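Local coordinates for protein TRAP dicarboxylate transporter-DctP subunit (Desulfovibrio salexigens, PDB 4N6D) that probably captures a small solute, perhaps an organic acid, in the periplasm and hands it to a TRAP-type membrane transporter, at residues 278-281 against 282-286; 96-99 against 100-104. All blocks are in the same frame, centred on the assembly; numbering follows the deposited sequence. Where two conformers were deposited one is given.

Contact 1: 278-281 against 282-286; sequences LAWA and KDKYS
Lys-282 turns its N-H back to Leu-278 O (2.8 Å from Lys-282 N), the first of four i to i+4 bonds that carry the last turns of helix 249-285. Its fully extended side chain then leads away from the residues before it. Asp-283 repeats the backbone bond with Ala-279, and its CB packs against the same carbonyl oxygen.

From Lys-284 on, side chains meet side chains. With CG anti to the backbone N (chi1 -172°) and an extended chain beyond, Lys-284 runs alongside the indole of Trp-280, its CD 3.8 Å from Trp-280 CZ2. Lys-284 CG also lies 3.5 Å above the ring plane of Tyr-285, over its centre, so the aliphatic chain serves two aromatic neighbours.

Tyr-285 supplies the edge in an offset edge-to-face pair with Trp-280: the planes are inclined at 75°, and Tyr-285 CE2 comes within 3.8 Å of Trp-280 CH2. Its hydroxyl accepts a weak bond from Lys-284 NZ but finds a stronger partner in Asn-217 OD1. Ser-286, with positive phi, ends the helix.

Trp-280 also rests on Lys-214 and Leu-278 on Leu-213, both of helix 212-215, while Ala-281 touches Ala-219 and Ile-287. The helix end thus covers the loop that follows helix 212-215, just before the chain enters strand 288-290 at the edge of a mixed sheet.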
loop_
_atom_site.group_PDB
_atom_site.type_symbol
_atom_site.label_atom_id
_atom_site.label_comp_id
_atom_site.label_asym_id
_atom_site.label_seq_id
_atom_site.Cartn_x
_atom_site.Cartn_y
_atom_site.Cartn_z
ATOM N N LEU A 278 14.133 -6.163 -8.310
ATOM C CA LEU A 278 14.763 -7.413 -7.919
ATOM C C LEU A 278 15.716 -7.909 -9.000
ATOM O O LEU A 278 16.801 -8.382 -8.695
ATOM C CB LEU A 278 13.710 -8.470 -7.629
ATOM C CG LEU A 278 12.902 -8.220 -6.344
ATOM C CD1 LEU A 278 11.765 -9.208 -6.223
ATOM C CD2 LEU A 278 13.803 -8.297 -5.117
ATOM N N ALA A 279 15.308 -7.793 -10.259
ATOM C CA ALA A 279 16.167 -8.248 -11.355
ATOM C C ALA A 279 17.426 -7.388 -11.398
ATOM O O ALA A 279 18.526 -7.909 -11.571
ATOM C CB ALA A 279 15.426 -8.203 -12.676
ATOM N N TRP A 280 17.269 -6.073 -11.224
ATOM C CA TRP A 280 18.426 -5.165 -11.193
ATOM C C TRP A 280 19.381 -5.544 -10.052
ATOM O O TRP A 280 20.588 -5.651 -10.246
ATOM C CB TRP A 280 17.950 -3.732 -11.035
ATOM C CG TRP A 280 19.015 -2.672 -10.887
ATOM C CD1 TRP A 280 19.588 -1.941 -11.884
ATOM C CD2 TRP A 280 19.590 -2.200 -9.662
ATOM N NE1 TRP A 280 20.499 -1.050 -11.356
ATOM C CE2 TRP A 280 20.510 -1.189 -9.994
ATOM C CE3 TRP A 280 19.408 -2.529 -8.315
ATOM C CZ2 TRP A 280 21.256 -0.520 -9.033
ATOM C CZ3 TRP A 280 20.155 -1.858 -7.362
ATOM C CH2 TRP A 280 21.056 -0.866 -7.725
ATOM N N ALA A 281 18.817 -5.774 -8.874
ATOM C CA ALA A 281 19.611 -6.097 -7.704
ATOM C C ALA A 281 20.307 -7.451 -7.853
ATOM O O ALA A 281 21.429 -7.623 -7.379
ATOM C CB ALA A 281 18.728 -6.086 -6.462
ATOM N N LYS A 282 19.629 -8.421 -8.470
ATOM C CA LYS A 282 20.224 -9.726 -8.673
ATOM C C LYS A 282 21.398 -9.616 -9.657
ATOM O O LYS A 282 22.468 -10.190 -9.448
ATOM C CB LYS A 282 19.182 -10.720 -9.183
ATOM C CG LYS A 282 19.661 -12.148 -9.087
ATOM C CD LYS A 282 18.620 -13.163 -9.537
ATOM C CE LYS A 282 19.094 -14.567 -9.184
ATOM N NZ LYS A 282 18.449 -15.615 -10.016
ATOM N N ASP A 283 21.191 -8.861 -10.731
ATOM C CA ASP A 283 22.237 -8.675 -11.735
ATOM C C ASP A 283 23.453 -7.963 -11.146
ATOM O O ASP A 283 24.601 -8.335 -11.426
ATOM C CB ASP A 283 21.674 -7.885 -12.921
ATOM C CG ASP A 283 22.682 -7.691 -14.030
ATOM O OD1 ASP A 283 23.139 -8.697 -14.590
ATOM O OD2 ASP A 283 22.991 -6.530 -14.351
ATOM N N LYS A 284 23.218 -6.951 -10.325
ATOM C CA LYS A 284 24.314 -6.132 -9.823
ATOM C C LYS A 284 25.007 -6.700 -8.592
ATOM O O LYS A 284 26.232 -6.603 -8.473
ATOM C CB LYS A 284 23.841 -4.714 -9.533
ATOM C CG LYS A 284 24.985 -3.759 -9.190
ATOM C CD LYS A 284 24.585 -2.296 -9.340
ATOM C CE LYS A 284 25.804 -1.388 -9.198
ATOM N NZ LYS A 284 25.412 0.028 -9.058
ATOM N N TYR A 285 24.231 -7.251 -7.665
ATOM C CA TYR A 285 24.795 -7.680 -6.384
ATOM C C TYR A 285 24.500 -9.118 -5.982
ATOM O O TYR A 285 24.799 -9.503 -4.856
ATOM C CB TYR A 285 24.299 -6.771 -5.257
ATOM C CG TYR A 285 24.489 -5.279 -5.476
ATOM C CD1 TYR A 285 25.742 -4.685 -5.382
ATOM C CD2 TYR A 285 23.393 -4.469 -5.714
ATOM C CE1 TYR A 285 25.885 -3.301 -5.548
ATOM C CE2 TYR A 285 23.524 -3.113 -5.885
ATOM C CZ TYR A 285 24.755 -2.537 -5.801
ATOM O OH TYR A 285 24.839 -1.171 -5.977
ATOM N N SER A 286 23.939 -9.906 -6.897
ATOM C CA SER A 286 23.634 -11.315 -6.647
ATOM C C SER A 286 22.860 -11.517 -5.353
ATOM O O SER A 286 23.221 -12.359 -4.526
ATOM C CB SER A 286 24.913 -12.155 -6.609
ATOM O OG SER A 286 25.573 -12.155 -7.863
#

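Contact 2: 96-99 against 100-104; sequences AYHP and GVFPL. With EDO (1,2-ethanediol), chain E.
His-98 and Val-101 close a type II beta turn with Pro-99 and Gly-100 at its corners. Val-101 N donates to His-98 O over 3.1 Å with an N-H...O angle of 160°. Proline suits the first corner, its ring fixing phi near the value required, and Gly-100 takes the positive phi of the second.

The side chains that flank the turn meet just beside this bond. Val-101 CG2 lies 3.8 Å from His-98 CB, which is also approached by the ring of Phe-102, with Phe-102 CE2 at 3.9 Å. The methylene of His-98 thus touches a valine methyl and an aromatic rim atom, both on the side of the residues that follow the turn. In Phe-102, CG stands anti to the carbonyl carbon (chi1 -56°), which swings the ring back toward the histidine; Val-101 CG1 covers part of one of its faces.

The imidazole itself is steadied from one face by Tyr-97 CB, set toward the ring's rim. Its outer nitrogen faces a 1,2-ethanediol, probably from the crystallisation liquor, which also bonds to Ser-94 N. Both diol oxygens hydrogen-bond to that one atom, His-98 NE2, at 2.8 Å from O2 and 2.9 Å from O1.

Further out, both His-98 and Phe-102 rest on Val-93 of strand 90-94, in the five-stranded mixed sheet of this solute-binding protein, and the ring of Phe-102 meets that of Phe-136 at a shallow tilt. Beyond the turn, the loop is tied down ahead of helix 117-131 by two hydrogen bonds: Phe-102 O pairs with Ser-106 OG, and Leu-104 N with Glu-135 OE1.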
loop_
_atom_site.group_PDB
_atom_site.type_symbol
_atom_site.label_atom_id
_atom_site.label_comp_id
_atom_site.label_asym_id
_atom_site.label_seq_id
_atom_site.Cartn_x
_atom_site.Cartn_y
_atom_site.Cartn_z
ATOM N N ALA A 96 -3.153 4.419 6.515
ATOM C CA ALA A 96 -2.449 4.045 7.733
ATOM C C ALA A 96 -1.964 5.246 8.531
ATOM O O ALA A 96 -1.714 5.126 9.727
ATOM C CB ALA A 96 -1.254 3.130 7.407
ATOM N N TYR A 97 -1.793 6.396 7.870
ATOM C CA TYR A 97 -1.323 7.602 8.544
ATOM C C TYR A 97 -2.409 8.276 9.385
ATOM O O TYR A 97 -2.122 9.216 10.135
ATOM C CB TYR A 97 -0.776 8.602 7.511
ATOM C CG TYR A 97 -0.081 9.820 8.104
ATOM C CD1 TYR A 97 0.994 9.671 8.966
ATOM C CD2 TYR A 97 -0.503 11.104 7.809
ATOM C CE1 TYR A 97 1.624 10.767 9.518
ATOM C CE2 TYR A 97 0.139 12.217 8.355
ATOM C CZ TYR A 97 1.203 12.034 9.206
ATOM O OH TYR A 97 1.849 13.124 9.774
ATOM N N HIS A 98 -3.654 7.796 9.277
ATOM C CA HIS A 98 -4.801 8.410 9.952
ATOM C C HIS A 98 -5.590 7.391 10.756
ATOM O O HIS A 98 -6.722 7.098 10.441
ATOM C CB HIS A 98 -5.736 9.029 8.915
ATOM C CG HIS A 98 -5.028 9.894 7.933
ATOM N ND1 HIS A 98 -4.679 11.204 8.205
ATOM C CD2 HIS A 98 -4.539 9.623 6.703
ATOM C CE1 HIS A 98 -4.036 11.704 7.167
ATOM N NE2 HIS A 98 -3.932 10.763 6.243
ATOM N N PRO A 99 -4.982 6.838 11.808
ATOM C CA PRO A 99 -5.702 5.841 12.616
ATOM C C PRO A 99 -6.986 6.366 13.209
ATOM O O PRO A 99 -7.014 7.456 13.792
ATOM C CB PRO A 99 -4.721 5.474 13.733
ATOM C CG PRO A 99 -3.555 6.360 13.590
ATOM C CD PRO A 99 -3.690 7.230 12.392
ATOM N N GLY A 100 -8.042 5.582 13.035
ATOM C CA GLY A 100 -9.350 5.932 13.542
ATOM C C GLY A 100 -10.243 6.562 12.493
ATOM O O GLY A 100 -11.454 6.574 12.656
ATOM N N VAL A 101 -9.654 7.063 11.416
ATOM C CA VAL A 101 -10.419 7.800 10.426
ATOM C C VAL A 101 -11.069 6.832 9.416
ATOM O O VAL A 101 -12.093 7.164 8.809
ATOM C CB VAL A 101 -9.526 8.802 9.728
ATOM C CG1 VAL A 101 -10.272 9.556 8.655
ATOM C CG2 VAL A 101 -8.939 9.776 10.758
ATOM N N PHE A 102 -10.479 5.646 9.272
ATOM C CA PHE A 102 -10.918 4.651 8.275
ATOM C C PHE A 102 -11.121 3.281 8.913
ATOM O O PHE A 102 -10.401 2.338 8.624
ATOM C CB PHE A 102 -9.886 4.572 7.156
ATOM C CG PHE A 102 -9.631 5.904 6.507
ATOM C CD1 PHE A 102 -10.547 6.443 5.640
ATOM C CD2 PHE A 102 -8.474 6.622 6.785
ATOM C CE1 PHE A 102 -10.328 7.668 5.056
ATOM C CE2 PHE A 102 -8.272 7.866 6.199
ATOM C CZ PHE A 102 -9.194 8.367 5.336
ATOM N N PRO A 103 -12.114 3.170 9.794
ATOM C CA PRO A 103 -12.272 1.913 10.539
ATOM C C PRO A 103 -12.532 0.706 9.668
ATOM O O PRO A 103 -12.177 -0.405 10.085
ATOM C CB PRO A 103 -13.481 2.177 11.428
ATOM C CG PRO A 103 -14.145 3.388 10.863
ATOM C CD PRO A 103 -13.040 4.207 10.282
ATOM N N LEU A 104 -13.163 0.883 8.511
ATOM C CA LEU A 104 -13.385 -0.287 7.640
ATOM C C LEU A 104 -12.182 -0.549 6.762
ATOM O O LEU A 104 -11.614 -1.646 6.805
ATOM C CB LEU A 104 -14.630 -0.135 6.765
ATOM C CG LEU A 104 -14.974 -1.456 6.057
ATOM C CD1 LEU A 104 -16.463 -1.724 6.155
ATOM C CD2 LEU A 104 -14.523 -1.356 4.640
HETATM C C1 EDO E . -1.407 11.385 3.762
HETATM O O1 EDO E . -2.177 10.221 4.058
HETATM C C2 EDO E . -2.379 12.334 3.093
HETATM O O2 EDO E . -3.562 12.355 3.912
#

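How the contacts relate
Both contacts are local and lie at the surface, on opposite sides of the chain's centre, with their nearest atoms about 23 Å apart, and they hold no element in common. Contact 1 is the end of a long helix beside the four-stranded sheet; contact 2 is a loop leaving strand 90-94 of the five-stranded one. Four successive backbone bonds carry the former, whereas a single turn-closing bond defines the latter. Aromatic residues serve each differently: in 278-286 two rings pair with each other along the helix surface, while in 96-104 the buried phenylalanine turns toward the sheet and the histidine presents a polar atom to a small bound molecule.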